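Local coordinates for alpha-l-arabinofuranosidase domain protein (Thermotoga maritima, PDB 4ATW) that probably removes terminal alpha-L-arabinofuranose residues from arabinose-containing polysaccharides or oligosaccharides, as a heat-stable hydrolase built on a beta/alpha barrel, at residues 164-174 with 205-213; 230-238 with 249-260. All coordinates share one frame; numbering follows the deposited sequence.

Contact 1. Residues 164-174 with 205-213; sequences VKFWGIGNEMY and IKAIAVGCD
Cys212 lies over one face of the Tyr174 ring: its CB is 3.6 Å from the ring centroid, and its SG is 4.0 Å from that centroid, only 16° off the ring normal, which makes a sulfur-aromatic contact. The carbonyl O of Glu172 lies above the opposite face, toward its rim. With its CG held between the backbone N and the carbonyl carbon (chi1 53°), the tyrosine ring also presents an edge to Val210, whose CG1 is 3.7 Å from Tyr174 CD2. The other methyl of Val210, CG2, rests on the carbonyl O of Gly170, so its two methyls touch different parts of residues 170-174.

Before this lies a parallel strand pair, with axes 4.7 Å apart at 27°. Four backbone hydrogen bonds alternate along it, from Lys206 N to Lys165 O through to Ile169 N to Ile208 O at 2.8 Å. These are neighbouring strands of the barrel's parallel sheet, joined by the beta-alpha-beta crossover through helix 184-196. Trp167, Ile169 and Ala207 face the surrounding helices. Trp167 CD1 packs on Ile205 CG2 at 3.6 Å, and its NE1 hydrogen-bonds to Val164 O, approaching from above the carbonyl plane.

The backbone is equally well bonded at the start of the pair; the loose part there is the solvent side, where exposed Lys165 and Lys206 lead their amino ends away from the partner strand.

Asn171 pairs with Arg66 and Glu172 with His235. An Asn-Glu pair after the fourth barrel strand is consistent with the acid/base position of clan GH-A glycosidases; the chemistry is thus divided between an apolar, backbone-bonded strand pair and the polar side chains just beyond it.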
loop_
_atom_site.group_PDB
_atom_site.type_symbol
_atom_site.label_atom_id
_atom_site.label_comp_id
_atom_site.label_asym_id
_atom_site.label_seq_id
_atom_site.Cartn_x
_atom_site.Cartn_y
_atom_site.Cartn_z
ATOM N N VAL A 164 9.962 6.989 -14.502
ATOM C CA VAL A 164 8.898 6.683 -13.552
ATOM C C VAL A 164 7.942 5.800 -14.319
ATOM O O VAL A 164 7.406 6.220 -15.349
ATOM C CB VAL A 164 8.191 7.984 -13.084
ATOM C CG1 VAL A 164 7.110 7.694 -12.069
ATOM C CG2 VAL A 164 9.237 8.933 -12.458
ATOM N N LYS A 165 7.728 4.584 -13.825
ATOM C CA LYS A 165 6.865 3.606 -14.509
ATOM C C LYS A 165 5.367 3.650 -14.215
ATOM O O LYS A 165 4.563 3.203 -15.029
ATOM C CB LYS A 165 7.377 2.191 -14.214
ATOM C CG LYS A 165 8.855 2.012 -14.474
ATOM C CD LYS A 165 9.277 0.620 -14.144
ATOM C CE LYS A 165 10.784 0.441 -14.264
ATOM N NZ LYS A 165 11.226 -0.969 -13.892
ATOM N N PHE A 166 4.991 4.173 -13.058
ATOM C CA PHE A 166 3.597 4.201 -12.702
ATOM C C PHE A 166 3.052 5.608 -12.652
ATOM O O PHE A 166 3.598 6.457 -11.964
ATOM C CB PHE A 166 3.394 3.552 -11.331
ATOM C CG PHE A 166 3.837 2.109 -11.252
ATOM C CD1 PHE A 166 5.169 1.773 -11.104
ATOM C CD2 PHE A 166 2.909 1.081 -11.311
ATOM C CE1 PHE A 166 5.578 0.435 -11.018
ATOM C CE2 PHE A 166 3.311 -0.256 -11.226
ATOM C CZ PHE A 166 4.653 -0.571 -11.080
ATOM N N TRP A 167 1.960 5.869 -13.357
ATOM C CA TRP A 167 1.384 7.208 -13.279
ATOM C C TRP A 167 -0.067 7.180 -12.871
ATOM O O TRP A 167 -0.879 6.562 -13.537
ATOM C CB TRP A 167 1.543 7.953 -14.603
ATOM C CG TRP A 167 2.987 8.275 -14.915
ATOM C CD1 TRP A 167 3.902 7.437 -15.463
ATOM C CD2 TRP A 167 3.677 9.494 -14.623
ATOM N NE1 TRP A 167 5.119 8.051 -15.532
ATOM C CE2 TRP A 167 5.007 9.318 -15.020
ATOM C CE3 TRP A 167 3.295 10.715 -14.060
ATOM C CZ2 TRP A 167 5.971 10.321 -14.877
ATOM C CZ3 TRP A 167 4.243 11.708 -13.916
ATOM C CH2 TRP A 167 5.571 11.505 -14.325
ATOM N N GLY A 168 -0.361 7.840 -11.751
ATOM C CA GLY A 168 -1.710 7.900 -11.227
ATOM C C GLY A 168 -2.391 9.017 -11.956
ATOM O O GLY A 168 -2.002 10.163 -11.805
ATOM N N ILE A 169 -3.406 8.688 -12.745
ATOM C CA ILE A 169 -4.108 9.696 -13.526
ATOM C C ILE A 169 -5.284 10.365 -12.830
ATOM O O ILE A 169 -6.446 10.099 -13.123
ATOM C CB ILE A 169 -4.561 9.096 -14.795
ATOM C CG1 ILE A 169 -3.333 8.609 -15.516
ATOM C CG2 ILE A 169 -5.332 10.099 -15.615
ATOM C CD1 ILE A 169 -3.625 7.898 -16.843
ATOM N N GLY A 170 -4.931 11.268 -11.920
ATOM C CA GLY A 170 -5.891 12.010 -11.142
ATOM C C GLY A 170 -6.018 11.321 -9.810
ATOM O O GLY A 170 -5.606 10.168 -9.650
ATOM N N ASN A 171 -6.594 12.038 -8.858
ATOM C CA ASN A 171 -6.806 11.509 -7.527
ATOM C C ASN A 171 -8.220 11.760 -7.056
ATOM O O ASN A 171 -8.688 12.889 -7.055
ATOM C CB ASN A 171 -5.850 12.165 -6.530
ATOM C CG ASN A 171 -6.054 11.667 -5.118
ATOM O OD1 ASN A 171 -5.571 10.567 -4.733
ATOM N ND2 ASN A 171 -6.797 12.463 -4.326
ATOM N N GLU A 172 -8.883 10.685 -6.656
ATOM C CA GLU A 172 -10.240 10.738 -6.131
ATOM C C GLU A 172 -11.045 11.839 -6.803
ATOM O O GLU A 172 -11.818 12.548 -6.148
ATOM C CB GLU A 172 -10.252 10.966 -4.592
ATOM C CG GLU A 172 -9.564 9.878 -3.751
ATOM C CD GLU A 172 -9.841 9.994 -2.250
ATOM O OE1 GLU A 172 -9.826 11.123 -1.698
ATOM O OE2 GLU A 172 -10.061 8.932 -1.621
ATOM N N MET A 173 -10.884 11.973 -8.110
ATOM C CA MET A 173 -11.591 13.001 -8.855
ATOM C C MET A 173 -13.110 13.036 -8.672
ATOM O O MET A 173 -13.769 14.023 -9.023
ATOM C CB MET A 173 -11.254 12.863 -10.328
ATOM C CG MET A 173 -9.874 13.323 -10.622
ATOM S SD MET A 173 -9.718 14.956 -9.947
ATOM C CE MET A 173 -7.931 14.923 -9.476
ATOM N N TYR A 174 -13.652 11.958 -8.105
ATOM C CA TYR A 174 -15.089 11.823 -7.911
ATOM C C TYR A 174 -15.593 12.658 -6.747
ATOM O O TYR A 174 -16.714 13.168 -6.783
ATOM C CB TYR A 174 -15.440 10.342 -7.693
ATOM C CG TYR A 174 -14.654 9.648 -6.600
ATOM C CD1 TYR A 174 -15.014 9.775 -5.258
ATOM C CD2 TYR A 174 -13.545 8.890 -6.894
ATOM C CE1 TYR A 174 -14.280 9.166 -4.215
ATOM C CE2 TYR A 174 -12.805 8.270 -5.862
ATOM C CZ TYR A 174 -13.184 8.422 -4.519
ATOM O OH TYR A 174 -12.451 7.857 -3.490
ATOM N N ILE A 205 4.807 3.445 -19.929
ATOM C CA ILE A 205 4.156 3.660 -18.647
ATOM C C ILE A 205 2.832 2.924 -18.377
ATOM O O ILE A 205 2.080 2.531 -19.275
ATOM C CB ILE A 205 3.918 5.141 -18.380
ATOM C CG1 ILE A 205 2.964 5.739 -19.410
ATOM C CG2 ILE A 205 5.238 5.850 -18.397
ATOM C CD1 ILE A 205 2.693 7.227 -19.193
ATOM N N LYS A 206 2.583 2.724 -17.099
ATOM C CA LYS A 206 1.376 2.094 -16.651
ATOM C C LYS A 206 0.512 3.234 -16.079
ATOM O O LYS A 206 0.989 4.092 -15.305
ATOM C CB LYS A 206 1.698 1.093 -15.551
ATOM C CG LYS A 206 2.633 -0.010 -15.948
ATOM C CD LYS A 206 1.982 -0.927 -16.944
ATOM C CE LYS A 206 2.564 -2.328 -16.857
ATOM N NZ LYS A 206 1.849 -3.313 -17.739
ATOM N N ALA A 207 -0.758 3.242 -16.467
ATOM C CA ALA A 207 -1.703 4.240 -15.995
ATOM C C ALA A 207 -2.750 3.687 -14.988
ATOM O O ALA A 207 -3.380 2.670 -15.229
ATOM C CB ALA A 207 -2.413 4.832 -17.180
ATOM N N ILE A 208 -2.938 4.373 -13.864
ATOM C CA ILE A 208 -3.922 3.973 -12.867
ATOM C C ILE A 208 -5.013 5.065 -12.857
ATOM O O ILE A 208 -4.757 6.255 -12.491
ATOM C CB ILE A 208 -3.318 3.901 -11.467
ATOM C CG1 ILE A 208 -2.148 2.929 -11.424
ATOM C CG2 ILE A 208 -4.336 3.472 -10.508
ATOM C CD1 ILE A 208 -0.799 3.524 -11.961
ATOM N N ALA A 209 -6.223 4.657 -13.271
ATOM C CA ALA A 209 -7.376 5.561 -13.358
ATOM C C ALA A 209 -8.158 5.548 -12.074
ATOM O O ALA A 209 -8.202 4.564 -11.384
ATOM C CB ALA A 209 -8.263 5.167 -14.509
ATOM N N VAL A 210 -8.777 6.657 -11.753
ATOM C CA VAL A 210 -9.513 6.742 -10.536
ATOM C C VAL A 210 -10.764 5.931 -10.542
ATOM O O VAL A 210 -11.656 6.157 -11.358
ATOM C CB VAL A 210 -9.931 8.132 -10.261
ATOM C CG1 VAL A 210 -10.505 8.197 -8.848
ATOM C CG2 VAL A 210 -8.754 9.050 -10.438
ATOM N N GLY A 211 -10.831 4.991 -9.618
ATOM C CA GLY A 211 -12.002 4.168 -9.505
ATOM C C GLY A 211 -12.520 4.418 -8.120
ATOM O O GLY A 211 -11.836 5.057 -7.322
ATOM N N CYS A 212 -13.712 3.939 -7.812
ATOM C CA CYS A 212 -14.230 4.147 -6.478
ATOM C C CYS A 212 -15.431 3.226 -6.226
ATOM O O CYS A 212 -15.556 2.225 -6.899
ATOM C CB CYS A 212 -14.596 5.611 -6.266
ATOM S SG CYS A 212 -16.137 5.957 -6.960
ATOM N N ASP A 213 -16.295 3.555 -5.268
ATOM C CA ASP A 213 -17.396 2.687 -4.939
ATOM C C ASP A 213 -18.663 2.837 -5.759
ATOM O O ASP A 213 -19.586 2.027 -5.644
ATOM C CB ASP A 213 -17.707 2.796 -3.454
ATOM C CG ASP A 213 -16.843 1.882 -2.630
ATOM O OD1 ASP A 213 -16.761 0.683 -3.007
ATOM O OD2 ASP A 213 -16.257 2.343 -1.619
#

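Contact 2. Residues 230-238 with 249-260; sequences DFISYHFYT and TVYLLKERLIGV
Phe236 reaches from the strand onto the first turns of helix 250-265, its CG anti to the backbone N (chi1 -171°). Its CB starts 3.6 Å from Leu253 CD1, and the same methyl stands 3.4 Å from Phe236 CG, over the ring face. Further out, Leu253 CB sits above the centre of the ring. On the rim, Phe236 CE1 meets Leu252 CD2 at 3.8 Å near the ring plane, while the tip, CZ, comes within 3.6 Å of the backbone carbonyl O of Thr249. Cut back to an alanine, this position would probably leave Leu253 CD1 without the aromatic face it packs on and open a gap beside Leu252 CD2.

The axes of strand 231-238 and helix 250-260 run nearly antiparallel, at 159° and 9.9 Å apart, as expected for a beta-alpha unit of a (beta/alpha)8 barrel, the fold indicated by the eight-stranded parallel sheet. Alternate strand residues, Ile232, Tyr234, Phe236 and Thr238, turn to the helix, whereas Ser233 and His235 point away from it, Ser233 OG hydrogen-bonding to Asp280.

Toward the start of the strand, Tyr234 is set among Leu253, Leu257 and Val260, with its CD1 3.9 Å from Val260 CG2. Its ring plane and the Arg256 guanidinium are 74° apart, and the NE-to-OH bond between them is weak and of doubtful geometry; the stronger polar partner of the tyrosine hydroxyl is Asp213. Ile232 CG2 meets the other methyl of the valine, Val260 CG1, at 4.0 Å. At the far end of the strand, Thr238 OG1 donates to Thr249 OG1 over 2.9 Å, and the Thr249 hydroxyl is in turn bonded to Thr246 O.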
loop_
_atom_site.group_PDB
_atom_site.type_symbol
_atom_site.label_atom_id
_atom_site.label_comp_id
_atom_site.label_asym_id
_atom_site.label_seq_id
_atom_site.Cartn_x
_atom_site.Cartn_y
_atom_site.Cartn_z
ATOM N N ASP A 230 -4.183 0.897 -17.426
ATOM C CA ASP A 230 -3.697 -0.417 -17.019
ATOM C C ASP A 230 -4.286 -0.918 -15.717
ATOM O O ASP A 230 -4.286 -2.119 -15.456
ATOM C CB ASP A 230 -2.201 -0.378 -16.922
ATOM C CG ASP A 230 -1.570 0.055 -18.212
ATOM O OD1 ASP A 230 -1.559 -0.768 -19.141
ATOM O OD2 ASP A 230 -1.100 1.214 -18.322
ATOM N N PHE A 231 -4.790 0.006 -14.905
ATOM C CA PHE A 231 -5.412 -0.321 -13.635
ATOM C C PHE A 231 -6.562 0.613 -13.384
ATOM O O PHE A 231 -6.754 1.598 -14.096
ATOM C CB PHE A 231 -4.454 -0.119 -12.478
ATOM C CG PHE A 231 -3.189 -0.894 -12.584
ATOM C CD1 PHE A 231 -2.165 -0.488 -13.419
ATOM C CD2 PHE A 231 -3.008 -2.034 -11.810
ATOM C CE1 PHE A 231 -0.988 -1.203 -13.478
ATOM C CE2 PHE A 231 -1.821 -2.756 -11.869
ATOM C CZ PHE A 231 -0.819 -2.336 -12.703
ATOM N N ILE A 232 -7.323 0.296 -12.349
ATOM C CA ILE A 232 -8.415 1.149 -11.925
ATOM C C ILE A 232 -8.192 1.150 -10.423
ATOM O O ILE A 232 -8.065 0.108 -9.791
ATOM C CB ILE A 232 -9.802 0.630 -12.337
ATOM C CG1 ILE A 232 -10.855 1.542 -11.728
ATOM C CG2 ILE A 232 -9.997 -0.798 -11.918
ATOM C CD1 ILE A 232 -12.211 1.429 -12.414
ATOM N N SER A 233 -8.039 2.356 -9.903
ATOM C CA SER A 233 -7.739 2.629 -8.512
ATOM C C SER A 233 -8.870 2.292 -7.567
ATOM O O SER A 233 -10.032 2.476 -7.924
ATOM C CB SER A 233 -7.359 4.120 -8.412
ATOM O OG SER A 233 -7.286 4.577 -7.092
ATOM N N TYR A 234 -8.521 1.748 -6.397
ATOM C CA TYR A 234 -9.509 1.477 -5.357
ATOM C C TYR A 234 -8.955 1.895 -3.988
ATOM O O TYR A 234 -7.823 1.547 -3.646
ATOM C CB TYR A 234 -9.934 0.004 -5.292
ATOM C CG TYR A 234 -11.171 -0.202 -4.396
ATOM C CD1 TYR A 234 -12.448 0.130 -4.847
ATOM C CD2 TYR A 234 -11.039 -0.630 -3.076
ATOM C CE1 TYR A 234 -13.555 0.051 -4.011
ATOM C CE2 TYR A 234 -12.154 -0.710 -2.236
ATOM C CZ TYR A 234 -13.396 -0.367 -2.711
ATOM O OH TYR A 234 -14.466 -0.419 -1.871
ATOM N N HIS A 235 -9.755 2.649 -3.223
ATOM C CA HIS A 235 -9.345 3.142 -1.921
ATOM C C HIS A 235 -10.170 2.482 -0.859
ATOM O O HIS A 235 -11.391 2.520 -0.947
ATOM C CB HIS A 235 -9.544 4.650 -1.848
ATOM C CG HIS A 235 -8.566 5.423 -2.674
ATOM N ND1 HIS A 235 -8.458 6.797 -2.617
ATOM C CD2 HIS A 235 -7.657 5.014 -3.591
ATOM C CE1 HIS A 235 -7.528 7.200 -3.464
ATOM N NE2 HIS A 235 -7.026 6.138 -4.069
ATOM N N PHE A 236 -9.527 1.876 0.145
ATOM C CA PHE A 236 -10.262 1.210 1.231
ATOM C C PHE A 236 -9.809 1.639 2.613
ATOM O O PHE A 236 -8.686 1.360 3.000
ATOM C CB PHE A 236 -10.107 -0.297 1.134
ATOM C CG PHE A 236 -10.991 -1.059 2.076
ATOM C CD1 PHE A 236 -12.311 -1.337 1.745
ATOM C CD2 PHE A 236 -10.508 -1.507 3.292
ATOM C CE1 PHE A 236 -13.151 -2.058 2.624
ATOM C CE2 PHE A 236 -11.328 -2.232 4.188
ATOM C CZ PHE A 236 -12.652 -2.507 3.853
ATOM N N TYR A 237 -10.680 2.315 3.355
ATOM C CA TYR A 237 -10.344 2.755 4.707
ATOM C C TYR A 237 -11.378 2.175 5.661
ATOM O O TYR A 237 -12.580 2.391 5.491
ATOM C CB TYR A 237 -10.343 4.285 4.812
ATOM C CG TYR A 237 -9.161 4.961 4.124
ATOM C CD1 TYR A 237 -7.850 4.668 4.497
ATOM C CD2 TYR A 237 -9.345 5.856 3.068
ATOM C CE1 TYR A 237 -6.761 5.239 3.834
ATOM C CE2 TYR A 237 -8.257 6.428 2.401
ATOM C CZ TYR A 237 -6.975 6.108 2.793
ATOM O OH TYR A 237 -5.896 6.631 2.140
ATOM N N THR A 238 -10.909 1.431 6.659
ATOM C CA THR A 238 -11.806 0.797 7.617
ATOM C C THR A 238 -11.356 1.076 9.048
ATOM O O THR A 238 -10.268 1.617 9.281
ATOM C CB THR A 238 -11.839 -0.726 7.384
ATOM O OG1 THR A 238 -12.861 -1.325 8.181
ATOM C CG2 THR A 238 -10.478 -1.340 7.734
ATOM N N THR A 249 -13.129 -6.715 8.626
ATOM C CA THR A 249 -13.320 -5.986 7.401
ATOM C C THR A 249 -12.283 -6.359 6.376
ATOM O O THR A 249 -12.260 -5.783 5.288
ATOM C CB THR A 249 -13.245 -4.467 7.590
ATOM O OG1 THR A 249 -12.027 -4.143 8.254
ATOM C CG2 THR A 249 -14.434 -3.953 8.375
ATOM N N VAL A 250 -11.386 -7.280 6.697
ATOM C CA VAL A 250 -10.391 -7.677 5.691
ATOM C C VAL A 250 -11.157 -8.576 4.728
ATOM O O VAL A 250 -10.826 -8.697 3.558
ATOM C CB VAL A 250 -9.152 -8.410 6.328
ATOM C CG1 VAL A 250 -9.612 -9.401 7.314
ATOM C CG2 VAL A 250 -8.323 -9.105 5.288
ATOM N N TYR A 251 -12.234 -9.165 5.216
ATOM C CA TYR A 251 -13.007 -10.008 4.347
ATOM C C TYR A 251 -14.078 -9.222 3.623
ATOM O O TYR A 251 -14.677 -9.711 2.675
ATOM C CB TYR A 251 -13.520 -11.217 5.122
ATOM C CG TYR A 251 -12.322 -12.091 5.485
ATOM C CD1 TYR A 251 -11.767 -12.987 4.550
ATOM C CD2 TYR A 251 -11.645 -11.918 6.702
ATOM C CE1 TYR A 251 -10.568 -13.673 4.816
ATOM C CE2 TYR A 251 -10.441 -12.594 6.973
ATOM C CZ TYR A 251 -9.913 -13.464 6.024
ATOM O OH TYR A 251 -8.718 -14.088 6.266
ATOM N N LEU A 252 -14.293 -7.985 4.055
ATOM C CA LEU A 252 -15.227 -7.099 3.374
ATOM C C LEU A 252 -14.414 -6.599 2.178
ATOM O O LEU A 252 -14.864 -6.645 1.046
ATOM C CB LEU A 252 -15.620 -5.924 4.272
ATOM C CG LEU A 252 -16.690 -4.926 3.821
ATOM C CD1 LEU A 252 -16.857 -3.860 4.869
ATOM C CD2 LEU A 252 -16.279 -4.293 2.533
ATOM N N LEU A 253 -13.189 -6.149 2.426
ATOM C CA LEU A 253 -12.324 -5.675 1.357
ATOM C C LEU A 253 -12.236 -6.747 0.275
ATOM O O LEU A 253 -12.092 -6.442 -0.906
ATOM C CB LEU A 253 -10.928 -5.360 1.899
ATOM C CG LEU A 253 -9.927 -5.068 0.776
ATOM C CD1 LEU A 253 -10.192 -3.708 0.140
ATOM C CD2 LEU A 253 -8.520 -5.140 1.328
ATOM N N LYS A 254 -12.333 -8.007 0.681
ATOM C CA LYS A 254 -12.252 -9.091 -0.281
ATOM C C LYS A 254 -13.401 -8.990 -1.295
ATOM O O LYS A 254 -13.179 -8.933 -2.512
ATOM C CB LYS A 254 -12.297 -10.450 0.432
ATOM C CG LYS A 254 -12.066 -11.662 -0.488
ATOM C CD LYS A 254 -12.809 -12.863 0.060
ATOM C CE LYS A 254 -12.580 -14.124 -0.760
ATOM N NZ LYS A 254 -13.534 -15.236 -0.352
ATOM N N GLU A 255 -14.630 -8.954 -0.793
ATOM C CA GLU A 255 -15.792 -8.883 -1.664
ATOM C C GLU A 255 -15.788 -7.625 -2.491
ATOM O O GLU A 255 -16.272 -7.611 -3.632
ATOM C CB GLU A 255 -17.080 -8.947 -0.854
ATOM C CG GLU A 255 -17.300 -10.291 -0.239
ATOM C CD GLU A 255 -17.535 -11.353 -1.284
ATOM O OE1 GLU A 255 -18.251 -11.049 -2.288
ATOM O OE2 GLU A 255 -17.007 -12.492 -1.098
ATOM N N ARG A 256 -15.231 -6.565 -1.920
ATOM C CA ARG A 256 -15.185 -5.292 -2.616
ATOM C C ARG A 256 -14.303 -5.383 -3.832
ATOM O O ARG A 256 -14.712 -4.982 -4.922
ATOM C CB ARG A 256 -14.680 -4.207 -1.694
ATOM C CG ARG A 256 -15.547 -2.990 -1.699
ATOM C CD ARG A 256 -16.682 -3.097 -0.730
ATOM N NE ARG A 256 -16.589 -1.953 0.146
ATOM C CZ ARG A 256 -17.511 -1.603 1.033
ATOM N NH1 ARG A 256 -18.622 -2.338 1.150
ATOM N NH2 ARG A 256 -17.313 -0.528 1.813
ATOM N N LEU A 257 -13.110 -5.938 -3.649
ATOM C CA LEU A 257 -12.170 -6.090 -4.733
ATOM C C LEU A 257 -12.755 -6.999 -5.807
ATOM O O LEU A 257 -12.719 -6.658 -7.009
ATOM C CB LEU A 257 -10.855 -6.637 -4.189
ATOM C CG LEU A 257 -10.096 -5.646 -3.268
ATOM C CD1 LEU A 257 -8.948 -6.297 -2.549
ATOM C CD2 LEU A 257 -9.587 -4.479 -4.109
ATOM N N ILE A 258 -13.334 -8.134 -5.408
ATOM C CA ILE A 258 -13.886 -9.016 -6.440
ATOM C C ILE A 258 -15.031 -8.326 -7.152
ATOM O O ILE A 258 -15.343 -8.641 -8.304
ATOM C CB ILE A 258 -14.373 -10.383 -5.895
ATOM C CG1 ILE A 258 -15.777 -10.245 -5.359
ATOM C CG2 ILE A 258 -13.431 -10.900 -4.824
ATOM C CD1 ILE A 258 -16.258 -11.479 -4.656
ATOM N N GLY A 259 -15.652 -7.381 -6.455
ATOM C CA GLY A 259 -16.731 -6.625 -7.050
ATOM C C GLY A 259 -16.140 -5.892 -8.239
ATOM O O GLY A 259 -16.444 -6.188 -9.404
ATOM N N VAL A 260 -15.255 -4.945 -7.945
ATOM C CA VAL A 260 -14.600 -4.170 -8.982
ATOM C C VAL A 260 -14.059 -5.087 -10.049
ATOM O O VAL A 260 -14.138 -4.758 -11.230
ATOM C CB VAL A 260 -13.444 -3.382 -8.407
ATOM C CG1 VAL A 260 -12.657 -2.678 -9.513
ATOM C CG2 VAL A 260 -13.974 -2.379 -7.410
#

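Contact 1 closes before contact 2 opens along the chain, and their centres lie about 15 Å apart. They meet in one parallel sheet, where strands 206-209 and 231-238 are neighbours: Ser233 N is 2.7 Å from Ala209 O, and Asp230 OD2 is 2.8 Å from Ala207 N, both probable hydrogen bonds. Contact 1 joins two strands edge to edge, while contact 2 lays a helix on the outside of the next strand, so together they cover lateral and radial packing of the barrel. Two side-chain bonds, Glu172 with His235 and Asp213 with Tyr234, also link them, tying the loops after strands 166-169 and 206-209 to strand 231-238.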